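Local atomic coordinates of phosphoribosylaminoimidazole carboxylase, ATPase subunit (Thermotoga maritima, PDB entry 3AX6), a protein that probably catalyses the ATP-dependent carboxylation of 5-aminoimidazole ribonucleotide with bicarbonate to N5-carboxyaminoimidazole ribonucleotide, a step of purine biosynthesis. Residues A[188-193]-A[227-232]; A[317-322]-A[328-333]; A[323-328]-A[361-366]. All blocks are in the same frame, centred on the assembly; numbering follows the deposited sequence.

Contact 1: A[188-193]-A[227-232]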
loop_
_atom_site.group_PDB
_atom_site.type_symbol
_atom_site.label_atom_id
_atom_site.label_comp_id
_atom_site.label_asym_id
_atom_site.label_seq_id
_atom_site.Cartn_x
_atom_site.Cartn_y
_atom_site.Cartn_z
ATOM N N GLY A 188 9.207 19.584 -15.556
ATOM C CA GLY A 188 10.644 19.515 -15.373
ATOM C C GLY A 188 11.096 19.151 -13.970
ATOM O O GLY A 188 12.292 19.003 -13.727
ATOM N N GLU A 189 10.162 19.014 -13.036
ATOM C CA GLU A 189 10.550 18.646 -11.681
ATOM C C GLU A 189 11.100 17.218 -11.683
ATOM O O GLU A 189 10.527 16.337 -12.324
ATOM C CB GLU A 189 9.353 18.747 -10.723
ATOM C CG GLU A 189 9.593 18.018 -9.408
ATOM C CD GLU A 189 8.582 18.346 -8.319
ATOM O OE1 GLU A 189 7.373 18.433 -8.619
ATOM O OE2 GLU A 189 9.006 18.497 -7.152
ATOM N N ILE A 190 12.219 16.995 -10.988
ATOM C CA ILE A 190 12.823 15.660 -10.907
ATOM C C ILE A 190 12.805 15.146 -9.469
ATOM O O ILE A 190 12.873 15.920 -8.521
ATOM C CB ILE A 190 14.309 15.630 -11.403
ATOM C CG1 ILE A 190 15.149 16.614 -10.591
ATOM C CG2 ILE A 190 14.389 15.954 -12.890
ATOM C CD1 ILE A 190 16.627 16.672 -10.985
ATOM N N ALA A 191 12.703 13.831 -9.324
ATOM C CA ALA A 191 12.681 13.179 -8.021
ATOM C C ALA A 191 13.593 11.962 -8.129
ATOM O O ALA A 191 13.314 11.037 -8.884
ATOM C CB ALA A 191 11.258 12.745 -7.678
ATOM N N CYS A 192 14.686 11.958 -7.382
ATOM C CA CYS A 192 15.614 10.843 -7.465
ATOM C C CYS A 192 15.591 9.978 -6.212
ATOM O O CYS A 192 15.600 10.479 -5.091
ATOM C CB CYS A 192 17.033 11.362 -7.729
ATOM S SG CYS A 192 18.217 10.069 -8.201
ATOM N N TYR A 193 15.567 8.669 -6.424
ATOM C CA TYR A 193 15.535 7.705 -5.334
ATOM C C TYR A 193 16.927 7.275 -4.936
ATOM O O TYR A 193 17.903 7.621 -5.589
ATOM C CB TYR A 193 14.718 6.476 -5.750
ATOM C CG TYR A 193 13.225 6.704 -5.646
ATOM C CD1 TYR A 193 12.552 6.532 -4.437
ATOM C CD2 TYR A 193 12.491 7.134 -6.748
ATOM C CE1 TYR A 193 11.183 6.783 -4.335
ATOM C CE2 TYR A 193 11.132 7.390 -6.654
ATOM C CZ TYR A 193 10.483 7.214 -5.451
ATOM O OH TYR A 193 9.137 7.476 -5.377
ATOM N N ILE A 227 24.282 10.668 -12.602
ATOM C CA ILE A 227 24.244 10.065 -13.930
ATOM C C ILE A 227 22.799 9.753 -14.310
ATOM O O ILE A 227 22.339 10.100 -15.394
ATOM C CB ILE A 227 25.035 8.730 -13.984
ATOM C CG1 ILE A 227 26.472 8.934 -13.499
ATOM C CG2 ILE A 227 25.022 8.178 -15.400
ATOM C CD1 ILE A 227 27.274 9.881 -14.322
ATOM N N ALA A 228 22.095 9.085 -13.402
ATOM C CA ALA A 228 20.709 8.694 -13.629
ATOM C C ALA A 228 19.817 9.886 -13.908
ATOM O O ALA A 228 19.004 9.861 -14.827
ATOM C CB ALA A 228 20.178 7.919 -12.429
ATOM N N THR A 229 19.964 10.926 -13.101
ATOM C CA THR A 229 19.171 12.130 -13.278
ATOM C C THR A 229 19.425 12.754 -14.650
ATOM O O THR A 229 18.493 13.183 -15.333
ATOM C CB THR A 229 19.493 13.157 -12.183
ATOM O OG1 THR A 229 19.169 12.599 -10.899
ATOM C CG2 THR A 229 18.697 14.439 -12.410
ATOM N N SER A 230 20.688 12.791 -15.061
ATOM C CA SER A 230 21.039 13.367 -16.352
ATOM C C SER A 230 20.425 12.574 -17.509
ATOM O O SER A 230 20.186 13.119 -18.589
ATOM C CB SER A 230 22.553 13.412 -16.507
ATOM O OG SER A 230 23.068 12.103 -16.663
ATOM N N VAL A 231 20.179 11.285 -17.287
ATOM C CA VAL A 231 19.579 10.444 -18.325
ATOM C C VAL A 231 18.134 10.870 -18.594
ATOM O O VAL A 231 17.750 11.138 -19.732
ATOM C CB VAL A 231 19.561 8.952 -17.929
ATOM C CG1 VAL A 231 18.697 8.175 -18.916
ATOM C CG2 VAL A 231 20.973 8.390 -17.914
ATOM N N VAL A 232 17.339 10.936 -17.534
ATOM C CA VAL A 232 15.950 11.320 -17.674
ATOM C C VAL A 232 15.843 12.782 -18.116
ATOM O O VAL A 232 14.885 13.161 -18.794
ATOM C CB VAL A 232 15.182 11.075 -16.351
ATOM C CG1 VAL A 232 15.887 11.769 -15.206
ATOM C CG2 VAL A 232 13.751 11.573 -16.475
#
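With CG1 held between the backbone N and the carbonyl carbon (chi1 58°) and the chain beyond it fully extended, Ile190 carries its CD1 methyl out to Thr229, whose own torsion divides its two branches between two neighbours. The Thr229 methyl, anti to the backbone N (chi1 of OG1 -61°), takes the isoleucine: Ile190 CD1 and Thr229 CG2 meet at 3.4 Å, tighter than usual for two carbons, and the two side chains cross at about a right angle, touching methyl to methyl. The hydroxyl branch faces Cys192. Cys192 SG lies 3.8 Å from Thr229 OG1, with Cys192 CB almost as near, 4.0 Å from the same oxygen. Thr229 thus sits across from two residues of one strand, both of which point their side chains at the helix, while Ala191 between them turns to the other face.

This is a helix laid against an antiparallel sheet within the ATP-grasp domain: helix 218-235 packs over strand 190-198 and the adjoining strand 174-184, where Ala228 and Val232 reach Val180, Val182 and Arg184. The contact lies away from the nucleotide pocket, at the surface side of this packing.

The threonine hydroxyl finds its hydrogen bond inside its own helix, with the carbonyl oxygen of Arg225 one turn back. Its distant approach to the sulfur is best read as van der Waals packing, and strand and helix are joined here by methyl and thiol contacts, which depend on shape more than on polar pairing.

Contact 2: A[317-322]-A[328-333]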
loop_
_atom_site.group_PDB
_atom_site.type_symbol
_atom_site.label_atom_id
_atom_site.label_comp_id
_atom_site.label_asym_id
_atom_site.label_seq_id
_atom_site.Cartn_x
_atom_site.Cartn_y
_atom_site.Cartn_z
ATOM N N ILE A 317 4.964 -22.149 1.156
ATOM C CA ILE A 317 5.555 -22.923 2.231
ATOM C C ILE A 317 6.558 -22.029 2.950
ATOM O O ILE A 317 7.262 -21.243 2.324
ATOM C CB ILE A 317 6.287 -24.205 1.740
ATOM C CG1 ILE A 317 7.580 -23.838 1.014
ATOM C CG2 ILE A 317 5.365 -25.029 0.849
ATOM C CD1 ILE A 317 8.396 -25.046 0.603
ATOM N N GLY A 318 6.595 -22.150 4.273
ATOM C CA GLY A 318 7.512 -21.364 5.077
ATOM C C GLY A 318 6.957 -20.036 5.564
ATOM O O GLY A 318 7.681 -19.258 6.178
ATOM N N LEU A 319 5.676 -19.775 5.317
ATOM C CA LEU A 319 5.090 -18.510 5.731
ATOM C C LEU A 319 5.273 -18.206 7.211
ATOM O O LEU A 319 5.781 -17.145 7.555
ATOM C CB LEU A 319 3.599 -18.448 5.376
ATOM C CG LEU A 319 2.971 -17.062 5.595
ATOM C CD1 LEU A 319 3.733 -16.031 4.785
ATOM C CD2 LEU A 319 1.503 -17.065 5.200
ATOM N N GLU A 320 4.871 -19.130 8.081
ATOM C CA GLU A 320 4.991 -18.911 9.523
ATOM C C GLU A 320 6.426 -18.697 9.989
ATOM O O GLU A 320 6.712 -17.787 10.775
ATOM C CB GLU A 320 4.371 -20.078 10.304
ATOM C CG GLU A 320 2.851 -20.051 10.353
ATOM C CD GLU A 320 2.315 -20.400 11.722
ATOM O OE1 GLU A 320 2.786 -19.795 12.697
ATOM O OE2 GLU A 320 1.429 -21.268 11.836
ATOM N N GLU A 321 7.323 -19.542 9.501
ATOM C CA GLU A 321 8.726 -19.460 9.862
ATOM C C GLU A 321 9.284 -18.144 9.334
ATOM O O GLU A 321 10.080 -17.489 9.997
ATOM C CB GLU A 321 9.476 -20.641 9.246
ATOM C CG GLU A 321 10.856 -20.913 9.809
ATOM C CD GLU A 321 11.552 -22.058 9.080
ATOM O OE1 GLU A 321 10.847 -22.902 8.489
ATOM O OE2 GLU A 321 12.801 -22.124 9.107
ATOM N N ALA A 322 8.850 -17.762 8.137
ATOM C CA ALA A 322 9.309 -16.528 7.515
ATOM C C ALA A 322 8.777 -15.293 8.228
ATOM O O ALA A 322 9.535 -14.370 8.521
ATOM C CB ALA A 322 8.900 -16.497 6.049
ATOM N N LEU A 328 10.195 -8.693 8.116
ATOM C CA LEU A 328 9.859 -9.433 6.898
ATOM C C LEU A 328 8.378 -9.245 6.566
ATOM O O LEU A 328 7.517 -9.445 7.417
ATOM C CB LEU A 328 10.151 -10.931 7.106
ATOM C CG LEU A 328 9.963 -12.085 6.089
ATOM C CD1 LEU A 328 8.728 -11.889 5.224
ATOM C CD2 LEU A 328 11.196 -12.237 5.228
ATOM N N SER A 329 8.085 -8.840 5.336
ATOM C CA SER A 329 6.703 -8.692 4.902
ATOM C C SER A 329 6.603 -9.383 3.542
ATOM O O SER A 329 7.579 -9.437 2.791
ATOM C CB SER A 329 6.305 -7.216 4.791
ATOM O OG SER A 329 7.006 -6.566 3.751
ATOM N N LEU A 330 5.430 -9.915 3.228
ATOM C CA LEU A 330 5.243 -10.626 1.977
ATOM C C LEU A 330 4.315 -9.951 0.976
ATOM O O LEU A 330 3.277 -9.402 1.340
ATOM C CB LEU A 330 4.729 -12.031 2.271
ATOM C CG LEU A 330 4.181 -12.794 1.070
ATOM C CD1 LEU A 330 5.286 -13.010 0.043
ATOM C CD2 LEU A 330 3.609 -14.122 1.540
ATOM N N HIS A 331 4.696 -10.010 -0.294
ATOM C CA HIS A 331 3.901 -9.431 -1.367
ATOM C C HIS A 331 3.706 -10.487 -2.457
ATOM O O HIS A 331 4.430 -10.524 -3.442
ATOM C CB HIS A 331 4.606 -8.209 -1.952
ATOM C CG HIS A 331 3.704 -7.326 -2.753
ATOM N ND1 HIS A 331 2.685 -7.822 -3.539
ATOM C CD2 HIS A 331 3.686 -5.981 -2.915
ATOM C CE1 HIS A 331 2.079 -6.821 -4.152
ATOM N NE2 HIS A 331 2.667 -5.694 -3.791
ATOM N N PHE A 332 2.715 -11.345 -2.263
ATOM C CA PHE A 332 2.401 -12.418 -3.201
ATOM C C PHE A 332 1.426 -11.892 -4.256
ATOM O O PHE A 332 0.344 -11.420 -3.915
ATOM C CB PHE A 332 1.769 -13.573 -2.421
ATOM C CG PHE A 332 1.447 -14.776 -3.250
ATOM C CD1 PHE A 332 2.440 -15.665 -3.623
ATOM C CD2 PHE A 332 0.133 -15.042 -3.620
ATOM C CE1 PHE A 332 2.135 -16.812 -4.348
ATOM C CE2 PHE A 332 -0.188 -16.183 -4.345
ATOM C CZ PHE A 332 0.816 -17.074 -4.710
ATOM N N TYR A 333 1.813 -11.951 -5.529
ATOM C CA TYR A 333 0.932 -11.481 -6.592
ATOM C C TYR A 333 -0.081 -12.604 -6.822
ATOM O O TYR A 333 0.274 -13.783 -6.779
ATOM C CB TYR A 333 1.703 -11.215 -7.891
ATOM C CG TYR A 333 3.043 -10.522 -7.736
ATOM C CD1 TYR A 333 3.223 -9.484 -6.820
ATOM C CD2 TYR A 333 4.130 -10.889 -8.533
ATOM C CE1 TYR A 333 4.458 -8.828 -6.697
ATOM C CE2 TYR A 333 5.371 -10.237 -8.423
ATOM C CZ TYR A 333 5.527 -9.212 -7.501
ATOM O OH TYR A 333 6.750 -8.589 -7.371
#
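Leu319 and Leu330 meet through one methyl each, Leu319 CD1 and Leu330 CD2 standing 3.8 Å apart where the two side chains cross at about a right angle. The second touch, one helical turn on, is of another kind: the backbone oxygen of Ala322 rests against the branch point of Leu328, with Ala322 O to Leu328 CG at 3.4 Å and Leu328 CB a little farther from the same oxygen. Here a carbonyl meets a saturated carbon, a packing contact. Leu319 reaches the strand because its CG is anti to the backbone N (chi1 -171°), which carries the branch across even though the residue's first bond runs alongside the interface.

Leu328 and Leu330, two apart on strand 328-332, both face the helix, and Ser329 between them looks the other way. The unit is a short helix followed by the strand outermost in this chain's part of the large antiparallel sheet, in the C-terminal PurK domain. Gly318 serves as N-cap, and the first turn is closed by the bond from Ala322 N to Gly318 O, 2.7 Å long.

Farther out, Leu328 also packs on Phe347 and Val349 of neighbouring strand 343-350, and Leu330 on Leu316. The strand also meets the second subunit: Leu328 O accepts a hydrogen bond from Arg283 of that subunit, Leu330 O one from its Lys22, and Phe332 makes backbone hydrogen bonds to it.

Contact 3: A[323-328]-A[361-366]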
loop_
_atom_site.group_PDB
_atom_site.type_symbol
_atom_site.label_atom_id
_atom_site.label_comp_id
_atom_site.label_asym_id
_atom_site.label_seq_id
_atom_site.Cartn_x
_atom_site.Cartn_y
_atom_site.Cartn_z
ATOM N N LEU A 323 7.478 -15.268 8.511
ATOM C CA LEU A 323 6.886 -14.117 9.180
ATOM C C LEU A 323 7.382 -13.968 10.612
ATOM O O LEU A 323 7.145 -12.945 11.251
ATOM C CB LEU A 323 5.361 -14.205 9.167
ATOM C CG LEU A 323 4.636 -13.946 7.842
ATOM C CD1 LEU A 323 3.130 -14.033 8.088
ATOM C CD2 LEU A 323 5.007 -12.556 7.290
ATOM N N ALA A 324 8.069 -14.992 11.111
ATOM C CA ALA A 324 8.606 -14.955 12.468
ATOM C C ALA A 324 9.819 -14.037 12.489
ATOM O O ALA A 324 10.288 -13.637 13.551
ATOM C CB ALA A 324 9.001 -16.355 12.931
ATOM N N ILE A 325 10.321 -13.708 11.303
ATOM C CA ILE A 325 11.472 -12.821 11.182
ATOM C C ILE A 325 10.995 -11.364 11.164
ATOM O O ILE A 325 10.286 -10.944 10.246
ATOM C CB ILE A 325 12.269 -13.115 9.884
ATOM C CG1 ILE A 325 12.649 -14.595 9.837
ATOM C CG2 ILE A 325 13.522 -12.245 9.829
ATOM C CD1 ILE A 325 13.475 -14.994 8.618
ATOM N N GLU A 326 11.390 -10.601 12.185
ATOM C CA GLU A 326 10.999 -9.200 12.297
ATOM C C GLU A 326 11.440 -8.354 11.109
ATOM O O GLU A 326 12.597 -8.387 10.704
ATOM C CB GLU A 326 11.557 -8.585 13.583
ATOM C CG GLU A 326 11.177 -7.122 13.738
ATOM C CD GLU A 326 11.621 -6.523 15.052
ATOM O OE1 GLU A 326 12.847 -6.504 15.321
ATOM O OE2 GLU A 326 10.737 -6.064 15.815
ATOM N N GLY A 327 10.505 -7.584 10.566
ATOM C CA GLY A 327 10.811 -6.739 9.427
ATOM C C GLY A 327 10.483 -7.395 8.096
ATOM O O GLY A 327 10.495 -6.732 7.063
ATOM N N LEU A 328 10.195 -8.693 8.116
ATOM C CA LEU A 328 9.859 -9.433 6.898
ATOM C C LEU A 328 8.378 -9.245 6.566
ATOM O O LEU A 328 7.517 -9.445 7.417
ATOM C CB LEU A 328 10.151 -10.931 7.106
ATOM C CG LEU A 328 9.963 -12.085 6.089
ATOM C CD1 LEU A 328 8.728 -11.889 5.224
ATOM C CD2 LEU A 328 11.196 -12.237 5.228
ATOM N N ALA A 361 17.004 -11.697 5.063
ATOM C CA ALA A 361 16.463 -11.968 3.738
ATOM C C ALA A 361 16.987 -13.260 3.132
ATOM O O ALA A 361 16.209 -14.066 2.618
ATOM C CB ALA A 361 16.751 -10.804 2.808
ATOM N N LEU A 362 18.303 -13.456 3.181
ATOM C CA LEU A 362 18.907 -14.663 2.617
ATOM C C LEU A 362 18.494 -15.904 3.389
ATOM O O LEU A 362 18.373 -16.989 2.826
ATOM C CB LEU A 362 20.430 -14.544 2.610
ATOM C CG LEU A 362 20.978 -13.443 1.704
ATOM C CD1 LEU A 362 22.502 -13.535 1.661
ATOM C CD2 LEU A 362 20.388 -13.596 0.301
ATOM N N ARG A 363 18.280 -15.731 4.685
ATOM C CA ARG A 363 17.867 -16.822 5.550
ATOM C C ARG A 363 16.432 -17.228 5.207
ATOM O O ARG A 363 16.090 -18.415 5.214
ATOM C CB ARG A 363 17.962 -16.372 7.007
ATOM C CG ARG A 363 17.647 -17.440 8.032
ATOM C CD ARG A 363 18.116 -16.985 9.400
ATOM N NE ARG A 363 17.456 -15.753 9.809
ATOM C CZ ARG A 363 17.847 -15.003 10.832
ATOM N NH1 ARG A 363 18.904 -15.362 11.551
ATOM N NH2 ARG A 363 17.187 -13.893 11.139
ATOM N N ALA A 364 15.602 -16.235 4.897
ATOM C CA ALA A 364 14.208 -16.477 4.547
ATOM C C ALA A 364 14.057 -16.913 3.086
ATOM O O ALA A 364 13.068 -17.544 2.717
ATOM C CB ALA A 364 13.386 -15.221 4.804
ATOM N N LYS A 365 15.036 -16.562 2.259
ATOM C CA LYS A 365 15.008 -16.920 0.844
ATOM C C LYS A 365 14.971 -18.438 0.667
ATOM O O LYS A 365 14.561 -18.939 -0.380
ATOM C CB LYS A 365 16.239 -16.339 0.134
ATOM C CG LYS A 365 16.394 -16.755 -1.327
ATOM C CD LYS A 365 17.561 -16.022 -1.982
ATOM C CE LYS A 365 17.875 -16.581 -3.365
ATOM N NZ LYS A 365 16.693 -16.570 -4.271
ATOM N N LYS A 366 15.395 -19.163 1.699
ATOM C CA LYS A 366 15.416 -20.624 1.666
ATOM C C LYS A 366 14.173 -21.216 2.310
ATOM O O LYS A 366 13.885 -22.397 2.135
ATOM C CB LYS A 366 16.650 -21.147 2.398
ATOM C CG LYS A 366 17.964 -20.685 1.792
ATOM C CD LYS A 366 19.148 -21.114 2.638
ATOM C CE LYS A 366 20.453 -20.626 2.030
ATOM N NZ LYS A 366 21.614 -20.928 2.910
#
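Ile325 and Ala364 bury the most surface here, and they meet directly: Ile325 CD1 comes to 3.8 Å from Ala364 CB. The isoleucine gets there by extension. Its CG1 is anti to the carbonyl carbon (chi1 -54°) and the next torsion is fully stretched, so that CD1 is thrust from the loop straight at the helix, where the lone methyl of Ala364 receives it. The same methyl has a second neighbour, Leu328 CD2, 3.7 Å from Ala364 CB. One small side chain of helix 354-364 is thus touched by two branched ones from the loop, and its shortness lets both come close to the helix.

Arg363, next in the chain to Ala364, adds the third element. Extended through its first two torsions, it bends at the third (chi3 60°), which sets the guanidinium beside the isoleucine: Ile325 CD1 lies near the plane of that group, at its edge, 4.2 Å from Arg363 NE. The charge is answered within its own helix, where NH1 forms a salt bridge with Glu359.

Ile325 and Leu328 are the two ends of a type II beta turn, closed by the bond from Leu328 N to Ile325 O (3.1 Å). Gly327 occupies its third position with a positive phi (94°), as is usual in this turn. The turn leads from helix 319-323 into strand 328-332, and helix 354-364 lies across from it.

Further in, Ala364 rests also on Phe347 and Ala361 on Val349, both of strand 343-350. Leu323 packs on Arg283 and Glu326 on Ser292, both of the second subunit.

Along the chain, contact 1 is complete before the other two begin, and it stands well apart from them: its centre is 34 Å from that of contact 2 and 33 Å from that of contact 3. Strands 190-198 and 328-332 nevertheless belong to one eight-stranded antiparallel sheet, which thus spans the ATP-grasp region and the C-terminal PurK region. Contacts 2 and 3 have centres only 8 Å apart, share Leu328 and alternate in sequence, so helix 319-323, the turn and helix 354-364 form one cluster round the start of strand 328-332. Both touch the second subunit of the homodimer; contact 1 touches no other chain.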